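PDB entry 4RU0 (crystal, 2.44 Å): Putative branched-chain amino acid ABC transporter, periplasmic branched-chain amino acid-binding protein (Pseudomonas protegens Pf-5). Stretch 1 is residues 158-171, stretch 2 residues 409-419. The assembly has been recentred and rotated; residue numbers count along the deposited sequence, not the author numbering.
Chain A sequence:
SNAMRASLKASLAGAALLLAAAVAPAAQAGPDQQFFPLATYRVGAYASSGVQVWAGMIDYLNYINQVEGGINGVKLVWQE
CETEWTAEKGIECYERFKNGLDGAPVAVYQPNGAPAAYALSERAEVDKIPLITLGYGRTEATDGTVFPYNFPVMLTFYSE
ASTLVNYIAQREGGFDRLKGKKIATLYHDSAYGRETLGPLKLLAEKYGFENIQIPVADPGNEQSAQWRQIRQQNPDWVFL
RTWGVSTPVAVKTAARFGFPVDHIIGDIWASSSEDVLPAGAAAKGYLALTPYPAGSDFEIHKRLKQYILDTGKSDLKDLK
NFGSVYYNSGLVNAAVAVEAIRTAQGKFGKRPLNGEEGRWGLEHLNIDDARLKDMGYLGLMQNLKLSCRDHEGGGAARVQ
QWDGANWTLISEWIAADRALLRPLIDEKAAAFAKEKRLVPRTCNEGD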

ATOM      1  N   TYR A 158       1.052  10.638   3.049  1.00 17.13           N
ATOM      2  CA  TYR A 158       1.722  11.927   2.877  1.00 25.32           C
ATOM      3  C   TYR A 158       2.395  11.984   1.512  1.00 24.98           C
ATOM      4  O   TYR A 158       2.206  12.939   0.761  1.00 24.96           O
ATOM      5  CB  TYR A 158       2.747  12.182   3.985  1.00 16.97           C
ATOM      6  CG  TYR A 158       2.155  12.755   5.252  1.00 23.41           C
ATOM      7  CD1 TYR A 158       0.839  12.493   5.610  1.00 22.88           C
ATOM      8  CD2 TYR A 158       2.911  13.563   6.094  1.00 29.63           C
ATOM      9  CE1 TYR A 158       0.296  13.012   6.774  1.00 27.36           C
ATOM     10  CE2 TYR A 158       2.376  14.089   7.260  1.00 29.53           C
ATOM     11  CZ  TYR A 158       1.065  13.812   7.593  1.00 38.94           C
ATOM     12  OH  TYR A 158       0.514  14.325   8.748  1.00 45.93           O
ATOM     13  N   SER A 159       3.177  10.957   1.189  1.00 25.88           N
ATOM     14  CA  SER A 159       3.815  10.878  -0.121  1.00 25.30           C
ATOM     15  C   SER A 159       2.787  10.813  -1.244  1.00 18.99           C
ATOM     16  O   SER A 159       3.001  11.368  -2.314  1.00 23.36           O
ATOM     17  CB  SER A 159       4.737   9.661  -0.202  1.00 20.82           C
ATOM     18  OG  SER A 159       5.804   9.765   0.716  1.00 26.68           O
ATOM     19  N   GLU A 160       1.677  10.122  -0.994  1.00 29.17           N
ATOM     20  CA  GLU A 160       0.635   9.975  -2.000  1.00 27.42           C
ATOM     21  C   GLU A 160       0.098  11.341  -2.404  1.00 21.02           C
ATOM     22  O   GLU A 160      -0.118  11.605  -3.587  1.00 22.27           O
ATOM     23  CB  GLU A 160      -0.508   9.097  -1.501  1.00 17.09           C
ATOM     24  CG  GLU A 160      -1.486   8.717  -2.605  1.00 17.45           C
ATOM     25  CD  GLU A 160      -2.765   8.101  -2.071  1.00 33.64           C
ATOM     26  OE1 GLU A 160      -3.136   8.393  -0.910  1.00 27.11           O
ATOM     27  OE2 GLU A 160      -3.404   7.328  -2.815  1.00 37.73           O
ATOM     28  N   ALA A 161      -0.099  12.208  -1.415  1.00 24.01           N
ATOM     29  CA  ALA A 161      -0.537  13.572  -1.669  1.00 18.00           C
ATOM     30  C   ALA A 161       0.432  14.258  -2.617  1.00 20.95           C
ATOM     31  O   ALA A 161       0.015  14.860  -3.606  1.00 26.09           O
ATOM     32  CB  ALA A 161      -0.655  14.351  -0.367  1.00 17.00           C
ATOM     33  N   SER A 162       1.724  14.145  -2.324  1.00 19.81           N
ATOM     34  CA  SER A 162       2.742  14.763  -3.167  1.00 24.03           C
ATOM     35  C   SER A 162       2.705  14.235  -4.602  1.00 20.68           C
ATOM     36  O   SER A 162       2.725  15.020  -5.542  1.00 21.41           O
ATOM     37  CB  SER A 162       4.130  14.553  -2.573  1.00 21.24           C
ATOM     38  OG  SER A 162       5.105  15.278  -3.307  1.00 28.57           O
ATOM     39  N   THR A 163       2.648  12.914  -4.768  1.00 20.87           N
ATOM     40  CA  THR A 163       2.576  12.322  -6.107  1.00 29.33           C
ATOM     41  C   THR A 163       1.300  12.746  -6.834  1.00 21.10           C
ATOM     42  O   THR A 163       1.318  12.981  -8.044  1.00 22.21           O
ATOM     43  CB  THR A 163       2.628  10.780  -6.074  1.00 35.62           C
ATOM     44  OG1 THR A 163       1.432  10.265  -5.480  1.00 45.29           O
ATOM     45  CG2 THR A 163       3.817  10.301  -5.288  1.00 23.64           C
ATOM     46  N   LEU A 164       0.196  12.833  -6.096  1.00 19.26           N
ATOM     47  CA  LEU A 164      -1.064  13.308  -6.654  1.00 18.38           C
ATOM     48  C   LEU A 164      -0.869  14.702  -7.244  1.00 30.53           C
ATOM     49  O   LEU A 164      -1.235  14.955  -8.391  1.00 27.87           O
ATOM     50  CB  LEU A 164      -2.168  13.319  -5.584  1.00 21.78           C
ATOM     51  CG  LEU A 164      -3.606  13.755  -5.935  1.00 17.83           C
ATOM     52  CD1 LEU A 164      -3.818  15.252  -5.721  1.00 15.28           C
ATOM     53  CD2 LEU A 164      -3.982  13.342  -7.365  1.00 16.83           C
ATOM     54  N   VAL A 165      -0.271  15.596  -6.464  1.00 18.56           N
ATOM     55  CA  VAL A 165      -0.020  16.963  -6.907  1.00 24.21           C
ATOM     56  C   VAL A 165       0.984  17.000  -8.064  1.00 21.26           C
ATOM     57  O   VAL A 165       0.826  17.761  -9.019  1.00 21.93           O
ATOM     58  CB  VAL A 165       0.483  17.836  -5.735  1.00 19.18           C
ATOM     59  CG1 VAL A 165       1.109  19.124  -6.243  1.00 20.68           C
ATOM     60  CG2 VAL A 165      -0.660  18.134  -4.765  1.00 17.54           C
ATOM     61  N   ASN A 166       2.004  16.154  -7.993  1.00 22.50           N
ATOM     62  CA  ASN A 166       3.019  16.123  -9.036  1.00 24.95           C
ATOM     63  C   ASN A 166       2.465  15.636 -10.370  1.00 30.67           C
ATOM     64  O   ASN A 166       2.918  16.069 -11.434  1.00 27.46           O
ATOM     65  CB  ASN A 166       4.199  15.257  -8.608  1.00 26.37           C
ATOM     66  CG  ASN A 166       5.007  15.896  -7.509  1.00 38.85           C
ATOM     67  OD1 ASN A 166       4.814  17.071  -7.200  1.00 43.28           O
ATOM     68  ND2 ASN A 166       5.921  15.132  -6.908  1.00 38.09           N
ATOM     69  N   TYR A 167       1.482  14.743 -10.314  1.00 24.30           N
ATOM     70  CA  TYR A 167       0.832  14.280 -11.529  1.00 25.02           C
ATOM     71  C   TYR A 167      -0.059  15.372 -12.111  1.00 33.94           C
ATOM     72  O   TYR A 167      -0.077  15.576 -13.325  1.00 35.63           O
ATOM     73  CB  TYR A 167       0.019  13.015 -11.267  1.00 24.30           C
ATOM     74  CG  TYR A 167      -0.741  12.545 -12.488  1.00 25.30           C
ATOM     75  CD1 TYR A 167      -0.079  11.941 -13.552  1.00 27.99           C
ATOM     76  CD2 TYR A 167      -2.117  12.712 -12.580  1.00 23.90           C
ATOM     77  CE1 TYR A 167      -0.767  11.514 -14.672  1.00 29.24           C
ATOM     78  CE2 TYR A 167      -2.815  12.287 -13.694  1.00 25.07           C
ATOM     79  CZ  TYR A 167      -2.136  11.690 -14.740  1.00 33.24           C
ATOM     80  OH  TYR A 167      -2.826  11.265 -15.852  1.00 32.98           O
ATOM     81  N   ILE A 168      -0.795  16.067 -11.242  1.00 22.15           N
ATOM     82  CA  ILE A 168      -1.603  17.211 -11.659  1.00 21.46           C
ATOM     83  C   ILE A 168      -0.731  18.217 -12.412  1.00 23.18           C
ATOM     84  O   ILE A 168      -1.090  18.675 -13.498  1.00 23.89           O
ATOM     85  CB  ILE A 168      -2.264  17.937 -10.459  1.00 29.55           C
ATOM     86  CG1 ILE A 168      -3.127  16.987  -9.622  1.00 26.20           C
ATOM     87  CG2 ILE A 168      -3.085  19.120 -10.945  1.00 21.55           C
ATOM     88  CD1 ILE A 168      -4.338  16.467 -10.309  1.00 21.86           C
ATOM     89  N   ALA A 169       0.414  18.548 -11.818  1.00 24.09           N
ATOM     90  CA  ALA A 169       1.358  19.510 -12.385  1.00 26.19           C
ATOM     91  C   ALA A 169       1.875  19.050 -13.742  1.00 28.51           C
ATOM     92  O   ALA A 169       2.048  19.851 -14.659  1.00 30.03           O
ATOM     93  CB  ALA A 169       2.524  19.736 -11.428  1.00 27.11           C
ATOM     94  N   GLN A 170       2.122  17.751 -13.861  1.00 29.06           N
ATOM     95  CA  GLN A 170       2.553  17.164 -15.121  1.00 31.58           C
ATOM     96  C   GLN A 170       1.442  17.332 -16.157  1.00 35.42           C
ATOM     97  O   GLN A 170       1.702  17.619 -17.324  1.00 35.64           O
ATOM     98  CB  GLN A 170       2.913  15.691 -14.919  1.00 32.26           C
ATOM     99  CG  GLN A 170       3.260  14.913 -16.178  1.00 43.46           C
ATOM    100  CD  GLN A 170       3.922  13.578 -15.854  1.00 47.37           C
ATOM    101  OE1 GLN A 170       4.978  13.537 -15.219  1.00 47.08           O
ATOM    102  NE2 GLN A 170       3.301  12.482 -16.282  1.00 46.43           N
ATOM    103  N   ARG A 171       0.200  17.185 -15.707  1.00 30.68           N
ATOM    104  CA  ARG A 171      -0.966  17.327 -16.574  1.00 28.22           C
ATOM    105  C   ARG A 171      -1.282  18.776 -16.936  1.00 46.24           C
ATOM    106  O   ARG A 171      -1.855  19.040 -17.994  1.00 51.39           O
ATOM    107  CB  ARG A 171      -2.194  16.697 -15.911  1.00 25.97           C
ATOM    108  CG  ARG A 171      -2.227  15.192 -15.994  1.00 26.81           C
ATOM    109  CD  ARG A 171      -2.531  14.716 -17.402  1.00 28.89           C
ATOM    110  NE  ARG A 171      -3.546  13.671 -17.365  1.00 54.74           N
ATOM    111  CZ  ARG A 171      -4.819  13.855 -17.693  1.00 51.53           C
ATOM    112  NH1 ARG A 171      -5.230  15.042 -18.115  1.00 27.07           N
ATOM    113  NH2 ARG A 171      -5.678  12.847 -17.611  1.00 51.43           N
ATOM    114  N   LEU A 409      -2.689   1.725 -17.803  1.00 40.54           N
ATOM    115  CA  LEU A 409      -1.654   2.611 -17.286  1.00 39.47           C
ATOM    116  C   LEU A 409      -1.478   3.818 -18.203  1.00 39.28           C
ATOM    117  O   LEU A 409      -1.239   3.663 -19.399  1.00 41.11           O
ATOM    118  CB  LEU A 409      -0.331   1.863 -17.128  1.00 41.14           C
ATOM    119  CG  LEU A 409      -0.294   0.856 -15.981  1.00 43.33           C
ATOM    120  CD1 LEU A 409       1.001   0.048 -15.988  1.00 43.08           C
ATOM    121  CD2 LEU A 409      -0.470   1.581 -14.658  1.00 38.46           C
ATOM    122  N   ILE A 410      -1.609   5.017 -17.643  1.00 37.23           N
ATOM    123  CA  ILE A 410      -1.433   6.233 -18.428  1.00 37.03           C
ATOM    124  C   ILE A 410      -0.330   7.130 -17.877  1.00 36.44           C
ATOM    125  O   ILE A 410      -0.262   8.311 -18.210  1.00 49.53           O
ATOM    126  CB  ILE A 410      -2.736   7.050 -18.510  1.00 35.42           C
ATOM    127  CG1 ILE A 410      -3.173   7.502 -17.120  1.00 33.26           C
ATOM    128  CG2 ILE A 410      -3.838   6.238 -19.177  1.00 36.28           C
ATOM    129  CD1 ILE A 410      -4.393   8.393 -17.130  1.00 31.83           C
ATOM    130  N   SER A 411       0.532   6.576 -17.030  1.00 36.73           N
ATOM    131  CA  SER A 411       1.684   7.328 -16.547  1.00 36.61           C
ATOM    132  C   SER A 411       2.825   6.410 -16.156  1.00 39.36           C
ATOM    133  O   SER A 411       2.624   5.223 -15.900  1.00 38.65           O
ATOM    134  CB  SER A 411       1.302   8.207 -15.349  1.00 34.30           C
ATOM    135  OG  SER A 411       1.536   7.536 -14.120  1.00 33.78           O
ATOM    136  N   GLU A 412       4.026   6.975 -16.109  1.00 42.62           N
ATOM    137  CA  GLU A 412       5.164   6.299 -15.506  1.00 40.04           C
ATOM    138  C   GLU A 412       5.063   6.421 -13.995  1.00 48.61           C
ATOM    139  O   GLU A 412       4.044   6.876 -13.465  1.00 46.90           O
ATOM    140  CB  GLU A 412       6.482   6.904 -15.990  1.00 42.52           C
ATOM    141  CG  GLU A 412       6.524   7.204 -17.473  1.00 43.39           C
ATOM    142  CD  GLU A 412       6.582   5.952 -18.319  1.00 60.22           C
ATOM    143  OE1 GLU A 412       6.970   4.888 -17.788  1.00 58.30           O
ATOM    144  OE2 GLU A 412       6.241   6.034 -19.518  1.00 64.69           O
ATOM    145  N   TRP A 413       6.124   6.027 -13.299  1.00 47.53           N
ATOM    146  CA  TRP A 413       6.182   6.246 -11.868  1.00 37.36           C
ATOM    147  C   TRP A 413       6.332   7.736 -11.592  1.00 36.28           C
ATOM    148  O   TRP A 413       7.259   8.384 -12.078  1.00 52.38           O
ATOM    149  CB  TRP A 413       7.332   5.460 -11.234  1.00 40.04           C
ATOM    150  CG  TRP A 413       7.136   3.973 -11.263  1.00 39.67           C
ATOM    151  CD1 TRP A 413       7.712   3.089 -12.126  1.00 45.60           C
ATOM    152  CD2 TRP A 413       6.299   3.196 -10.394  1.00 38.43           C
ATOM    153  NE1 TRP A 413       7.293   1.812 -11.850  1.00 46.90           N
ATOM    154  CE2 TRP A 413       6.425   1.849 -10.791  1.00 45.97           C
ATOM    155  CE3 TRP A 413       5.457   3.509  -9.321  1.00 38.16           C
ATOM    156  CZ2 TRP A 413       5.743   0.813 -10.150  1.00 44.65           C
ATOM    157  CZ3 TRP A 413       4.777   2.478  -8.685  1.00 35.74           C
ATOM    158  CH2 TRP A 413       4.928   1.148  -9.100  1.00 40.57           C
ATOM    159  N   ILE A 414       5.389   8.272 -10.826  1.00 38.49           N
ATOM    160  CA  ILE A 414       5.429   9.653 -10.381  1.00 33.10           C
ATOM    161  C   ILE A 414       6.004   9.715  -8.969  1.00 39.43           C
ATOM    162  O   ILE A 414       5.359   9.279  -8.015  1.00 42.08           O
ATOM    163  CB  ILE A 414       4.023  10.289 -10.384  1.00 40.37           C
ATOM    164  CG1 ILE A 414       3.292   9.985 -11.696  1.00 37.93           C
ATOM    165  CG2 ILE A 414       4.107  11.783 -10.115  1.00 30.61           C
ATOM    166  CD1 ILE A 414       3.950  10.574 -12.924  1.00 33.23           C
ATOM    167  N   ALA A 415       7.211  10.251  -8.831  1.00 36.98           N
ATOM    168  CA  ALA A 415       7.859  10.336  -7.523  1.00 37.23           C
ATOM    169  C   ALA A 415       7.300  11.488  -6.685  1.00 35.88           C
ATOM    170  O   ALA A 415       6.965  12.547  -7.217  1.00 33.49           O
ATOM    171  CB  ALA A 415       9.364  10.492  -7.690  1.00 35.63           C
ATOM    172  N   ALA A 416       7.208  11.274  -5.375  1.00 31.00           N
ATOM    173  CA  ALA A 416       6.789  12.318  -4.440  1.00 29.81           C
ATOM    174  C   ALA A 416       7.958  13.207  -4.050  1.00 38.25           C
ATOM    175  O   ALA A 416       9.114  12.787  -4.113  1.00 41.03           O
ATOM    176  CB  ALA A 416       6.181  11.707  -3.195  1.00 28.54           C
ATOM    177  N   ASP A 417       7.653  14.432  -3.636  1.00 30.43           N
ATOM    178  CA  ASP A 417       8.671  15.321  -3.092  1.00 31.59           C
ATOM    179  C   ASP A 417       8.793  15.071  -1.594  1.00 36.24           C
ATOM    180  O   ASP A 417       8.309  15.856  -0.773  1.00 32.09           O
ATOM    181  CB  ASP A 417       8.326  16.782  -3.370  1.00 31.57           C
ATOM    182  CG  ASP A 417       9.505  17.712  -3.150  1.00 46.71           C
ATOM    183  OD1 ASP A 417      10.571  17.241  -2.690  1.00 49.17           O
ATOM    184  OD2 ASP A 417       9.364  18.921  -3.425  1.00 48.31           O
ATOM    185  N   ARG A 418       9.434  13.963  -1.243  1.00 31.59           N
ATOM    186  CA  ARG A 418       9.483  13.536   0.145  1.00 34.55           C
ATOM    187  C   ARG A 418      10.329  14.474   1.004  1.00 36.59           C
ATOM    188  O   ARG A 418      10.077  14.623   2.198  1.00 37.56           O
ATOM    189  CB  ARG A 418      10.007  12.107   0.229  1.00 34.20           C
ATOM    190  CG  ARG A 418       9.050  11.089  -0.364  1.00 30.59           C
ATOM    191  CD  ARG A 418       9.790   9.887  -0.904  1.00 31.90           C
ATOM    192  NE  ARG A 418      10.512   9.200   0.150  1.00 49.98           N
ATOM    193  CZ  ARG A 418      11.480   8.315  -0.058  1.00 47.98           C
ATOM    194  NH1 ARG A 418      11.856   8.007  -1.295  1.00 45.67           N
ATOM    195  NH2 ARG A 418      12.074   7.746   0.978  1.00 44.44           N
ATOM    196  N   ALA A 419      11.324  15.109   0.392  1.00 36.94           N
ATOM    197  CA  ALA A 419      12.153  16.080   1.101  1.00 39.06           C
ATOM    198  C   ALA A 419      11.298  17.252   1.573  1.00 40.67           C
ATOM    199  O   ALA A 419      11.454  17.743   2.694  1.00 42.71           O
ATOM    200  CB  ALA A 419      13.285  16.568   0.214  1.00 37.37           C
TER
HETATM  201  O   HOH W   1      -1.139  10.781 -17.911  1.00 32.13           O

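Residues 158-171 form one stretch of helix. Residues 409-419 pass along it as a mostly extended segment and then enter a helix of their own. The contact buries 523 Å² in total.

Two direct hydrogen bonds join the stretches, both between a helix side chain and the backbone of the second stretch. Asp-417 N donates to Ser-162 OG at 2.7 Å. Asn-166 ND2 donates to Ala-415 O at 2.8 Å. Ser-162 and Asn-166 lie one turn apart and both point toward the second stretch, so they satisfy backbone groups two residues apart, Ala-415 O and Asp-417 N, where the chain leaves the strand.

The apolar packing centres on Ile-414, the residue with the largest covered area. Its CG2 lies 3.8 Å from Asn-166 CB, and its CD1 sits at the edge of the Tyr-167 ring, 4.3 Å from Tyr-167 CD1. Ala-416 fits close to the helix. Its CB is 3.3 Å from Ser-159 O, 3.6 Å from Ser-162 CB and 3.5 Å from Thr-163 CG2. The small methyl suits this tight approach. Thr-163 turns its methyl to this contact, while its OG1 donates to Glu-160 O within the helix (2.8 Å).

One water extends the contact. It lies 2.7 Å from Tyr-167 OH and donates to Ile-410 O at 2.6 Å. Within the helix, Arg-171 NE donates to Tyr-167 OH at 2.9 Å.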